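Local atomic coordinates of 2,5-dihydroxypyridine 5,6-dioxygenase (Pseudomonas putida KT2440, PDB entry 7CUP), a protein that catalyses the iron(II)-dependent, dioxygenolytic ring opening of 2,5-dihydroxypyridine between carbons 5 and 6, giving N-formylmaleamate in aerobic nicotinate degradation. Residues A[28-33]-A[57-62]; A[100-105]-A[119-124]; A[6-11]-A[37-42]; A[19-24]-A[50-55]. One frame throughout, in Å; residues are numbered along the deposited sequence.

Contact 1 (A[28-33]-A[57-62]); sequences AVLKSH and VELPAF
Lys-31 and Glu-58 stand on the same face of the sheet, their extended chains crossing obliquely, with CE of Lys-31 3.9 Å from OE1 of Glu-58. CG of Lys-31 sits between its backbone N and carbonyl carbon (chi1 59°), within packing range of CB of Glu-58. NZ of Lys-31 stays 4.3 Å from OE1 of Glu-58, too far for a salt bridge. Leu-30 and Val-57 occupy the other face, where CD1 of Leu-30 meets CG of Leu-59 at 3.8 Å. The backbones form a parallel ladder, bonded from Val-57 N to Val-29 O, Lys-31 N to Val-57 O and Leu-59 N to Lys-31 O. This is the pairing of strands 26-31 and 53-58 in a beta-alpha-beta unit, and at Glu-58 the sheet continues antiparallel into a second subunit. Farther along, OG of Ser-32, anti to its backbone N (chi1 -168°), donates to O of Leu-59 at 2.8 Å. An alanine in place of Ser-32 would probably leave O of Leu-59 without this donor and the two departing loops less firmly joined. CB of Ala-61 lies at the His-33 ring edge, 3.5 Å from CE1 of His-33, while a water links ND1 of His-33 to N of Ala-61.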
loop_
_atom_site.group_PDB
_atom_site.type_symbol
_atom_site.label_atom_id
_atom_site.label_comp_id
_atom_site.label_asym_id
_atom_site.label_seq_id
_atom_site.Cartn_x
_atom_site.Cartn_y
_atom_site.Cartn_z
ATOM N N ALA A 28 17.492 -12.452 14.044
ATOM C CA ALA A 28 16.321 -11.597 14.298
ATOM C C ALA A 28 16.535 -10.267 13.578
ATOM O O ALA A 28 17.594 -9.627 13.769
ATOM C CB ALA A 28 16.136 -11.420 15.782
ATOM N N VAL A 29 15.553 -9.876 12.776
ATOM C CA VAL A 29 15.518 -8.557 12.096
ATOM C C VAL A 29 14.598 -7.663 12.925
ATOM O O VAL A 29 13.388 -7.934 12.985
ATOM C CB VAL A 29 15.094 -8.639 10.621
ATOM C CG1 VAL A 29 15.140 -7.251 9.994
ATOM C CG2 VAL A 29 15.973 -9.603 9.849
ATOM N N LEU A 30 15.208 -6.710 13.630
ATOM C CA LEU A 30 14.514 -5.765 14.538
ATOM C C LEU A 30 14.067 -4.543 13.737
ATOM O O LEU A 30 14.902 -3.937 13.012
ATOM C CB LEU A 30 15.467 -5.353 15.644
ATOM C CG LEU A 30 14.899 -4.285 16.567
ATOM C CD1 LEU A 30 13.612 -4.756 17.253
ATOM C CD2 LEU A 30 15.955 -3.871 17.562
ATOM N N LYS A 31 12.794 -4.212 13.831
ATOM C CA LYS A 31 12.245 -3.056 13.076
ATOM C C LYS A 31 11.202 -2.324 13.914
ATOM O O LYS A 31 10.728 -2.888 14.905
ATOM C CB LYS A 31 11.612 -3.524 11.757
ATOM C CG LYS A 31 10.485 -4.528 11.922
ATOM C CD LYS A 31 9.816 -4.873 10.620
ATOM C CE LYS A 31 8.591 -5.731 10.797
ATOM N NZ LYS A 31 7.878 -5.845 9.509
ATOM N N SER A 32 10.852 -1.117 13.472
ATOM C CA SER A 32 9.730 -0.296 13.993
ATOM C C SER A 32 8.996 0.320 12.798
ATOM O O SER A 32 9.351 -0.025 11.683
ATOM C CB SER A 32 10.244 0.743 14.980
ATOM O OG SER A 32 9.161 1.346 15.682
ATOM N N HIS A 33 7.980 1.165 13.000
ATOM C CA HIS A 33 7.118 1.616 11.867
ATOM C C HIS A 33 7.935 2.447 10.857
ATOM O O HIS A 33 7.611 2.447 9.680
ATOM C CB HIS A 33 5.917 2.411 12.368
ATOM C CG HIS A 33 6.260 3.808 12.744
ATOM N ND1 HIS A 33 6.505 4.167 14.063
ATOM C CD2 HIS A 33 6.389 4.931 12.006
ATOM C CE1 HIS A 33 6.790 5.465 14.097
ATOM N NE2 HIS A 33 6.738 5.947 12.854
ATOM N N VAL A 57 11.271 -8.945 14.628
ATOM C CA VAL A 57 10.739 -8.359 15.878
ATOM C C VAL A 57 10.415 -6.903 15.585
ATOM O O VAL A 57 11.315 -6.199 15.117
ATOM C CB VAL A 57 11.747 -8.493 17.022
ATOM C CG1 VAL A 57 11.187 -7.865 18.279
ATOM C CG2 VAL A 57 12.098 -9.949 17.245
ATOM N N GLU A 58 9.158 -6.521 15.783
ATOM C CA GLU A 58 8.706 -5.134 15.618
ATOM C C GLU A 58 8.394 -4.586 17.000
ATOM O O GLU A 58 7.591 -5.178 17.714
ATOM C CB GLU A 58 7.506 -5.011 14.681
ATOM C CG GLU A 58 7.076 -3.579 14.561
ATOM C CD GLU A 58 6.246 -3.211 13.352
ATOM O OE1 GLU A 58 5.604 -4.137 12.759
ATOM O OE2 GLU A 58 6.239 -1.972 13.023
ATOM N N LEU A 59 9.014 -3.473 17.327
ATOM C CA LEU A 59 8.733 -2.697 18.553
ATOM C C LEU A 59 7.971 -1.433 18.159
ATOM O O LEU A 59 8.275 -0.805 17.151
ATOM C CB LEU A 59 10.064 -2.338 19.214
ATOM C CG LEU A 59 10.923 -3.519 19.665
ATOM C CD1 LEU A 59 12.139 -3.051 20.416
ATOM C CD2 LEU A 59 10.116 -4.460 20.532
ATOM N N PRO A 60 7.016 -0.996 18.994
ATOM C CA PRO A 60 6.477 0.357 18.913
ATOM C C PRO A 60 7.607 1.384 19.038
ATOM O O PRO A 60 8.538 1.174 19.844
ATOM C CB PRO A 60 5.570 0.464 20.162
ATOM C CG PRO A 60 5.268 -0.965 20.565
ATOM C CD PRO A 60 6.494 -1.744 20.144
ATOM N N ALA A 61 7.536 2.436 18.229
ATOM C CA ALA A 61 8.480 3.570 18.249
ATOM C C ALA A 61 8.475 4.189 19.637
ATOM O O ALA A 61 7.369 4.420 20.201
ATOM C CB ALA A 61 8.101 4.592 17.217
ATOM N N PHE A 62 9.656 4.481 20.150
ATOM C CA PHE A 62 9.820 5.198 21.430
ATOM C C PHE A 62 10.002 6.678 21.116
ATOM O O PHE A 62 10.856 6.965 20.280
ATOM C CB PHE A 62 11.001 4.651 22.227
ATOM C CG PHE A 62 11.030 5.195 23.634
ATOM C CD1 PHE A 62 10.230 4.636 24.625
ATOM C CD2 PHE A 62 11.800 6.306 23.962
ATOM C CE1 PHE A 62 10.229 5.153 25.912
ATOM C CE2 PHE A 62 11.791 6.833 25.250
ATOM C CZ PHE A 62 11.016 6.249 26.222
HETATM O O HOH W 1 5.543 2.349 16.083
#

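Contact 2 (A[100-105]-A[119-124]); sequences TMMLLH and ILLAVE
CA of Thr-100 and CA of Val-123 are the nearest CA atoms across the segments, 5.2 Å apart, where the chain leaves strands 96-99 and 118-121. The chains do not pair as strands here: CA of Thr-100 comes within 3.7 Å of O of Ala-122, and Met-102 takes a positive phi where 100-105 turns. CG1 of Val-123 sits against the peptide that leaves Thr-100, 3.6 Å from C of Thr-100. The other methyl, CG2 of Val-123, packs 4.0 Å from CG of Met-102, the two side chains crossing at about a right angle. Met-102 is bent at chi2 (-78°), which swings SD to 3.9 Å from CD2 of Leu-121. On the other branch, CD1 of Leu-121 lies 3.8 Å from CA of Met-102, gripping backbone and side chain. The contact itself is apolar; OG1 of Thr-100 is bonded elsewhere, to O of Leu-30, and OD1 of Asp-99 accepts from the backbone N of Met-101 and Met-102. Loops leaving parallel strands at their C-terminal ends commonly border alpha/beta active sites; consistent with this, the Met-102 side chain is about 8 Å from that of iron ligand His-318 and about 10 Å from the iron.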
loop_
_atom_site.group_PDB
_atom_site.type_symbol
_atom_site.label_atom_id
_atom_site.label_comp_id
_atom_site.label_asym_id
_atom_site.label_seq_id
_atom_site.Cartn_x
_atom_site.Cartn_y
_atom_site.Cartn_z
ATOM N N THR A 100 17.361 -2.425 12.235
ATOM C CA THR A 100 16.894 -1.406 11.262
ATOM C C THR A 100 16.086 -0.320 11.968
ATOM O O THR A 100 15.422 0.451 11.257
ATOM C CB THR A 100 16.038 -2.053 10.170
ATOM O OG1 THR A 100 14.783 -2.497 10.702
ATOM C CG2 THR A 100 16.722 -3.234 9.530
ATOM N N MET A 101 16.153 -0.202 13.296
ATOM C CA MET A 101 15.383 0.846 14.032
ATOM C C MET A 101 16.293 1.732 14.906
ATOM O O MET A 101 15.760 2.735 15.424
ATOM C CB MET A 101 14.266 0.240 14.892
ATOM C CG MET A 101 14.723 -0.391 16.176
ATOM S SD MET A 101 13.315 -0.918 17.213
ATOM C CE MET A 101 12.989 0.563 18.143
ATOM N N MET A 102 17.575 1.373 15.095
ATOM C CA MET A 102 18.610 2.218 15.757
ATOM C C MET A 102 18.368 2.178 17.260
ATOM O O MET A 102 17.934 3.189 17.808
ATOM C CB MET A 102 18.534 3.670 15.280
ATOM C CG MET A 102 19.704 4.122 14.475
ATOM S SD MET A 102 21.097 4.473 15.525
ATOM C CE MET A 102 20.669 6.118 16.075
ATOM N N LEU A 103 18.565 1.012 17.863
ATOM C CA LEU A 103 18.600 0.840 19.329
ATOM C C LEU A 103 19.837 1.580 19.802
ATOM O O LEU A 103 20.934 1.102 19.512
ATOM C CB LEU A 103 18.757 -0.634 19.707
ATOM C CG LEU A 103 17.509 -1.491 19.696
ATOM C CD1 LEU A 103 17.878 -2.857 20.235
ATOM C CD2 LEU A 103 16.377 -0.869 20.502
ATOM N N LEU A 104 19.663 2.679 20.510
ATOM C CA LEU A 104 20.813 3.447 21.026
ATOM C C LEU A 104 21.543 2.581 22.064
ATOM O O LEU A 104 20.877 1.671 22.670
ATOM C CB LEU A 104 20.270 4.759 21.584
ATOM C CG LEU A 104 19.773 5.740 20.530
ATOM C CD1 LEU A 104 19.534 7.101 21.165
ATOM C CD2 LEU A 104 20.755 5.858 19.365
ATOM N N HIS A 105 22.865 2.770 22.194
ATOM C CA HIS A 105 23.686 2.076 23.222
ATOM C C HIS A 105 22.958 2.252 24.556
ATOM O O HIS A 105 22.581 3.362 24.859
ATOM C CB HIS A 105 25.141 2.580 23.216
ATOM C CG HIS A 105 25.926 2.183 22.005
ATOM N ND1 HIS A 105 25.325 1.748 20.833
ATOM C CD2 HIS A 105 27.256 2.197 21.760
ATOM C CE1 HIS A 105 26.252 1.504 19.928
ATOM N NE2 HIS A 105 27.444 1.767 20.469
ATOM N N ILE A 119 25.184 -7.867 17.160
ATOM C CA ILE A 119 24.216 -6.862 16.641
ATOM C C ILE A 119 24.869 -6.105 15.495
ATOM O O ILE A 119 25.945 -5.480 15.730
ATOM C CB ILE A 119 23.723 -5.908 17.732
ATOM C CG1 ILE A 119 23.139 -6.672 18.932
ATOM C CG2 ILE A 119 22.750 -4.918 17.098
ATOM C CD1 ILE A 119 22.647 -5.780 20.090
ATOM N N LEU A 120 24.225 -6.146 14.321
ATOM C CA LEU A 120 24.616 -5.327 13.141
ATOM C C LEU A 120 23.578 -4.220 12.940
ATOM O O LEU A 120 22.434 -4.533 12.681
ATOM C CB LEU A 120 24.702 -6.215 11.901
ATOM C CG LEU A 120 25.156 -5.483 10.639
ATOM C CD1 LEU A 120 26.556 -4.922 10.815
ATOM C CD2 LEU A 120 25.096 -6.398 9.443
ATOM N N LEU A 121 23.979 -2.961 13.077
ATOM C CA LEU A 121 23.112 -1.799 12.773
ATOM C C LEU A 121 23.166 -1.561 11.262
ATOM O O LEU A 121 24.270 -1.656 10.680
ATOM C CB LEU A 121 23.575 -0.580 13.570
ATOM C CG LEU A 121 22.799 0.693 13.260
ATOM C CD1 LEU A 121 21.352 0.579 13.702
ATOM C CD2 LEU A 121 23.470 1.907 13.880
ATOM N N ALA A 122 22.005 -1.351 10.623
ATOM C CA ALA A 122 21.882 -1.150 9.157
ATOM C C ALA A 122 20.682 -0.226 8.908
ATOM O O ALA A 122 19.564 -0.748 8.834
ATOM C CB ALA A 122 21.722 -2.473 8.420
ATOM N N VAL A 123 20.914 1.091 8.848
ATOM C CA VAL A 123 19.798 2.073 8.788
ATOM C C VAL A 123 20.044 3.080 7.662
ATOM O O VAL A 123 19.052 3.734 7.249
ATOM C CB VAL A 123 19.577 2.766 10.140
ATOM C CG1 VAL A 123 18.909 1.822 11.115
ATOM C CG2 VAL A 123 20.854 3.366 10.720
ATOM N N GLU A 124 21.282 3.182 7.174
ATOM C CA GLU A 124 21.605 4.146 6.098
ATOM C C GLU A 124 20.927 3.656 4.831
ATOM O O GLU A 124 20.623 2.466 4.683
ATOM C CB GLU A 124 23.110 4.320 5.877
ATOM C CG GLU A 124 23.833 5.024 7.000
ATOM C CD GLU A 124 23.460 6.468 7.283
ATOM O OE1 GLU A 124 24.266 7.337 6.945
ATOM O OE2 GLU A 124 22.422 6.699 7.965
#

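Contact 3 (A[6-11]-A[37-42]); sequences AQLTQM and PRTVNA
Leu-8 leans onto Ala-42, its CG 3.7 Å from CB of Ala-42. CG of Leu-8 is anti to its backbone N (chi1 -168°), and from there CD2 reaches over the turn of the facing helix, 3.7 Å from O of Arg-38 and 4.1 Å from OG1 of Thr-39. One leucine thus spans Arg-38, Thr-39 and Ala-42. Thr-9 flanks it and touches Ala-42 with OG1, not its methyl, 3.7 Å from CB of Ala-42. With only a methyl at Ala-42, the backbones come near, CA of Thr-9 lying 4.3 Å from CA of Ala-42, and the short helical segments have their axes 9.1 Å apart at an angle of 53°. Helix 37-49 is the connecting helix of a beta-alpha-beta crossover between strands 26-31 and 53-58, and helix 5-18, which leads into the first of those strands, packs across its beginning. Farther out, OG1 of Thr-9 is bonded to O of Asn-5, one turn back in its own helix. NH2 of Arg-38 bonds to OD1 of Asn-5 and O of Val-3, tying helix 37-49 to the N-terminal end of helix 5-18. Phe-12 touches Thr-39 and Ala-42, and Pro-126 of helix 126-131 covers Leu-8.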
loop_
_atom_site.group_PDB
_atom_site.type_symbol
_atom_site.label_atom_id
_atom_site.label_comp_id
_atom_site.label_asym_id
_atom_site.label_seq_id
_atom_site.Cartn_x
_atom_site.Cartn_y
_atom_site.Cartn_z
ATOM N N ALA A 6 17.001 -7.065 -5.664
ATOM C CA ALA A 6 17.951 -8.179 -5.885
ATOM C C ALA A 6 19.347 -7.791 -5.402
ATOM O O ALA A 6 19.936 -8.585 -4.649
ATOM C CB ALA A 6 17.994 -8.600 -7.344
ATOM N N GLN A 7 19.878 -6.652 -5.835
ATOM C CA GLN A 7 21.241 -6.227 -5.427
ATOM C C GLN A 7 21.280 -6.005 -3.910
ATOM O O GLN A 7 22.288 -6.395 -3.319
ATOM C CB GLN A 7 21.739 -4.987 -6.169
ATOM C CG GLN A 7 23.187 -4.646 -5.830
ATOM C CD GLN A 7 23.738 -3.520 -6.672
ATOM O OE1 GLN A 7 23.479 -3.435 -7.874
ATOM N NE2 GLN A 7 24.488 -2.631 -6.035
ATOM N N LEU A 8 20.241 -5.413 -3.307
ATOM C CA LEU A 8 20.185 -5.200 -1.832
ATOM C C LEU A 8 20.236 -6.551 -1.081
ATOM O O LEU A 8 20.972 -6.651 -0.084
ATOM C CB LEU A 8 18.936 -4.396 -1.476
ATOM C CG LEU A 8 18.879 -3.859 -0.048
ATOM C CD1 LEU A 8 20.087 -3.025 0.288
ATOM C CD2 LEU A 8 17.625 -3.044 0.143
ATOM N N THR A 9 19.498 -7.557 -1.541
ATOM C CA THR A 9 19.518 -8.913 -0.956
ATOM C C THR A 9 20.937 -9.471 -1.071
ATOM O O THR A 9 21.445 -9.979 -0.076
ATOM C CB THR A 9 18.494 -9.803 -1.660
ATOM O OG1 THR A 9 17.251 -9.206 -1.340
ATOM C CG2 THR A 9 18.524 -11.237 -1.199
ATOM N N GLN A 10 21.578 -9.366 -2.230
ATOM C CA GLN A 10 22.977 -9.889 -2.409
ATOM C C GLN A 10 23.940 -9.187 -1.458
ATOM O O GLN A 10 24.852 -9.870 -0.929
ATOM C CB GLN A 10 23.537 -9.712 -3.815
ATOM C CG GLN A 10 23.151 -10.847 -4.732
ATOM C CD GLN A 10 23.451 -10.487 -6.162
ATOM O OE1 GLN A 10 24.462 -9.835 -6.441
ATOM N NE2 GLN A 10 22.561 -10.891 -7.062
ATOM N N MET A 11 23.769 -7.883 -1.268
ATOM C CA MET A 11 24.625 -7.122 -0.322
ATOM C C MET A 11 24.424 -7.722 1.071
ATOM O O MET A 11 25.439 -7.914 1.778
ATOM C CB MET A 11 24.309 -5.624 -0.309
ATOM C CG MET A 11 24.841 -4.880 -1.555
ATOM S SD MET A 11 23.919 -3.382 -1.939
ATOM C CE MET A 11 24.084 -2.490 -0.401
ATOM N N PRO A 37 11.313 -0.690 4.618
ATOM C CA PRO A 37 10.805 -2.027 4.336
ATOM C C PRO A 37 11.674 -2.813 3.345
ATOM O O PRO A 37 11.764 -4.032 3.479
ATOM C CB PRO A 37 9.388 -1.797 3.770
ATOM C CG PRO A 37 9.373 -0.357 3.370
ATOM C CD PRO A 37 10.293 0.337 4.354
ATOM N N ARG A 38 12.328 -2.133 2.417
ATOM C CA ARG A 38 13.203 -2.822 1.421
ATOM C C ARG A 38 14.390 -3.472 2.143
ATOM O O ARG A 38 14.733 -4.599 1.793
ATOM C CB ARG A 38 13.644 -1.820 0.368
ATOM C CG ARG A 38 12.461 -1.282 -0.408
ATOM C CD ARG A 38 12.877 -0.263 -1.428
ATOM N NE ARG A 38 13.610 -0.934 -2.485
ATOM C CZ ARG A 38 14.843 -0.612 -2.847
ATOM N NH1 ARG A 38 15.442 0.410 -2.253
ATOM N NH2 ARG A 38 15.454 -1.291 -3.815
ATOM N N THR A 39 14.960 -2.785 3.143
ATOM C CA THR A 39 16.106 -3.268 3.961
ATOM C C THR A 39 15.670 -4.443 4.864
ATOM O O THR A 39 16.390 -5.468 4.898
ATOM C CB THR A 39 16.787 -2.091 4.685
ATOM O OG1 THR A 39 17.245 -1.143 3.716
ATOM C CG2 THR A 39 18.022 -2.516 5.430
ATOM N N VAL A 40 14.571 -4.305 5.606
ATOM C CA VAL A 40 13.951 -5.424 6.371
ATOM C C VAL A 40 13.776 -6.645 5.452
ATOM O O VAL A 40 14.198 -7.761 5.844
ATOM C CB VAL A 40 12.609 -4.975 6.956
ATOM C CG1 VAL A 40 11.830 -6.115 7.566
ATOM C CG2 VAL A 40 12.784 -3.846 7.954
ATOM N N ASN A 41 13.176 -6.481 4.276
ATOM C CA ASN A 41 12.881 -7.626 3.353
ATOM C C ASN A 41 14.185 -8.271 2.873
ATOM O O ASN A 41 14.280 -9.499 2.953
ATOM C CB ASN A 41 12.019 -7.241 2.149
ATOM C CG ASN A 41 10.605 -6.861 2.561
ATOM O OD1 ASN A 41 10.138 -7.222 3.664
ATOM N ND2 ASN A 41 9.931 -6.110 1.689
ATOM N N ALA A 42 15.173 -7.467 2.489
ATOM C CA ALA A 42 16.493 -7.949 2.008
ATOM C C ALA A 42 17.232 -8.737 3.111
ATOM O O ALA A 42 17.882 -9.754 2.784
ATOM C CB ALA A 42 17.323 -6.810 1.521
#

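Contact 4 (A[19-24]-A[50-55]); sequences SRVDET and LKAKVY
OD1 of Asp-22 is gripped twice by Thr-24, while C of Asp-22 rests 3.6 Å from O of Leu-50. OG1 of Thr-24 donates to the syn lone pair of OD1 of Asp-22 at 2.6 Å. N of Thr-24 reaches the same oxygen on its anti side at 2.8 Å, lying 28° out of the carboxylate plane. The second bond makes an Asx turn, and the two together probably limit rotation of the carboxylate. CG1 of Val-21, anti to its backbone N (chi1 171°), meets CB of Ala-52 at 3.6 Å and CD1 of Leu-50 at 4.0 Å, the Val-21 and Leu-50 side chains crossing at about a right angle. Leu-16 of helix 5-18 touches both. CA of Glu-23 points its hydrogen at O of Lys-51 (3.3 Å, 159° at H), and CB of Glu-23 lies 3.8 Å from CB of Lys-51. Lys-51 closes helix 37-49 in a Schellman motif. The charged ends, OE1 of Glu-23 and NZ of Lys-51, stay 5.7 Å apart. The segments thus meet by apolar packing and a CA-H...O contact, while the Asp-22 bonds shape the 19-24 turn; backbone pairing begins at Lys-53, with Gln-25 and Val-27.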
loop_
_atom_site.group_PDB
_atom_site.type_symbol
_atom_site.label_atom_id
_atom_site.label_comp_id
_atom_site.label_asym_id
_atom_site.label_seq_id
_atom_site.Cartn_x
_atom_site.Cartn_y
_atom_site.Cartn_z
ATOM N N SER A 19 29.554 -11.676 8.737
ATOM C CA SER A 19 29.038 -11.705 10.131
ATOM C C SER A 19 28.871 -13.147 10.652
ATOM O O SER A 19 28.277 -13.311 11.731
ATOM C CB SER A 19 27.731 -10.927 10.237
ATOM O OG SER A 19 27.935 -9.542 10.061
ATOM N N ARG A 20 29.323 -14.155 9.911
ATOM C CA ARG A 20 29.356 -15.587 10.316
ATOM C C ARG A 20 27.939 -16.140 10.460
ATOM O O ARG A 20 27.704 -17.061 11.276
ATOM C CB ARG A 20 30.251 -15.779 11.551
ATOM C CG ARG A 20 31.730 -15.632 11.202
ATOM C CD ARG A 20 32.754 -16.153 12.203
ATOM N NE ARG A 20 33.745 -15.106 12.454
ATOM C CZ ARG A 20 34.692 -14.683 11.599
ATOM N NH1 ARG A 20 34.811 -15.231 10.399
ATOM N NH2 ARG A 20 35.520 -13.707 11.952
ATOM N N VAL A 21 27.009 -15.661 9.642
ATOM C CA VAL A 21 25.663 -16.286 9.569
ATOM C C VAL A 21 25.760 -17.491 8.644
ATOM O O VAL A 21 26.299 -17.357 7.556
ATOM C CB VAL A 21 24.612 -15.300 9.066
ATOM C CG1 VAL A 21 23.301 -15.982 8.790
ATOM C CG2 VAL A 21 24.461 -14.145 10.032
ATOM N N ASP A 22 25.234 -18.628 9.079
ATOM C CA ASP A 22 25.134 -19.868 8.266
ATOM C C ASP A 22 23.979 -20.677 8.839
ATOM O O ASP A 22 23.250 -20.160 9.706
ATOM C CB ASP A 22 26.461 -20.648 8.252
ATOM C CG ASP A 22 26.930 -21.074 9.634
ATOM O OD1 ASP A 22 26.076 -21.300 10.520
ATOM O OD2 ASP A 22 28.159 -21.100 9.835
ATOM N N GLU A 23 23.860 -21.921 8.413
ATOM C CA GLU A 23 22.728 -22.805 8.764
ATOM C C GLU A 23 22.728 -23.082 10.267
ATOM O O GLU A 23 21.738 -23.597 10.728
ATOM C CB GLU A 23 22.767 -24.100 7.942
ATOM C CG GLU A 23 23.824 -25.095 8.384
ATOM C CD GLU A 23 25.259 -24.753 8.007
ATOM O OE1 GLU A 23 25.467 -23.921 7.084
ATOM O OE2 GLU A 23 26.180 -25.319 8.635
ATOM N N THR A 24 23.776 -22.793 11.033
ATOM C CA THR A 24 23.725 -23.094 12.496
ATOM C C THR A 24 23.072 -21.905 13.223
ATOM O O THR A 24 22.803 -21.981 14.443
ATOM C CB THR A 24 25.128 -23.426 13.008
ATOM O OG1 THR A 24 25.920 -22.235 12.957
ATOM C CG2 THR A 24 25.791 -24.473 12.148
ATOM N N LEU A 50 21.075 -17.949 3.306
ATOM C CA LEU A 50 22.253 -18.547 3.978
ATOM C C LEU A 50 21.793 -19.722 4.848
ATOM O O LEU A 50 22.649 -20.269 5.519
ATOM C CB LEU A 50 22.985 -17.489 4.801
ATOM C CG LEU A 50 23.559 -16.311 4.007
ATOM C CD1 LEU A 50 24.085 -15.217 4.940
ATOM C CD2 LEU A 50 24.641 -16.770 3.032
ATOM N N LYS A 51 20.502 -20.080 4.799
ATOM C CA LYS A 51 19.898 -21.255 5.487
ATOM C C LYS A 51 19.852 -21.037 7.003
ATOM O O LYS A 51 19.689 -22.012 7.729
ATOM C CB LYS A 51 20.698 -22.533 5.198
ATOM C CG LYS A 51 20.822 -22.935 3.731
ATOM C CD LYS A 51 21.385 -24.347 3.568
ATOM C CE LYS A 51 21.864 -24.687 2.170
ATOM N NZ LYS A 51 23.163 -24.032 1.864
ATOM N N ALA A 52 20.006 -19.804 7.473
ATOM C CA ALA A 52 19.763 -19.430 8.881
ATOM C C ALA A 52 18.259 -19.494 9.170
ATOM O O ALA A 52 17.472 -19.390 8.248
ATOM C CB ALA A 52 20.347 -18.072 9.146
ATOM N N LYS A 53 17.886 -19.760 10.415
ATOM C CA LYS A 53 16.519 -19.514 10.935
ATOM C C LYS A 53 16.359 -17.991 11.078
ATOM O O LYS A 53 17.328 -17.337 11.490
ATOM C CB LYS A 53 16.349 -20.271 12.248
ATOM C CG LYS A 53 16.489 -21.785 12.117
ATOM C CD LYS A 53 15.361 -22.344 11.256
ATOM C CE LYS A 53 15.578 -23.785 10.848
ATOM N NZ LYS A 53 14.295 -24.388 10.412
ATOM N N VAL A 54 15.218 -17.445 10.680
ATOM C CA VAL A 54 14.957 -15.979 10.743
ATOM C C VAL A 54 13.580 -15.699 11.329
ATOM O O VAL A 54 12.651 -16.473 11.143
ATOM C CB VAL A 54 15.111 -15.311 9.367
ATOM C CG1 VAL A 54 16.383 -15.776 8.702
ATOM C CG2 VAL A 54 13.922 -15.561 8.451
ATOM N N TYR A 55 13.466 -14.561 12.004
ATOM C CA TYR A 55 12.175 -13.965 12.398
ATOM C C TYR A 55 12.409 -12.462 12.504
ATOM O O TYR A 55 13.587 -12.050 12.688
ATOM C CB TYR A 55 11.658 -14.567 13.711
ATOM C CG TYR A 55 12.595 -14.482 14.891
ATOM C CD1 TYR A 55 13.670 -15.350 15.014
ATOM C CD2 TYR A 55 12.421 -13.539 15.892
ATOM C CE1 TYR A 55 14.535 -15.283 16.099
ATOM C CE2 TYR A 55 13.289 -13.443 16.981
ATOM C CZ TYR A 55 14.353 -14.322 17.081
ATOM O OH TYR A 55 15.185 -14.293 18.152
#

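From the N terminus, helix 5-18 leads through the 19-24 loop into strand 26-31, then helix 37-49 and strand 53-58. Contact 3 closes the first loop, helix on helix; contact 4 opens within it and closes beyond it, joining the loops that follow the two helices; contact 1 opens in turn within both and closes last, pairing the strands. These three cross one another, so the segments alternate along the chain. Contact 2 follows in series, closing a short connection that contains helix 107-114. Strand 26-31 lies between 53-58 and 96-99 in the parallel sheet, so contact 1 meets contact 2 through Leu-30 and Thr-100, and contact 4 through Val-29 and Tyr-55.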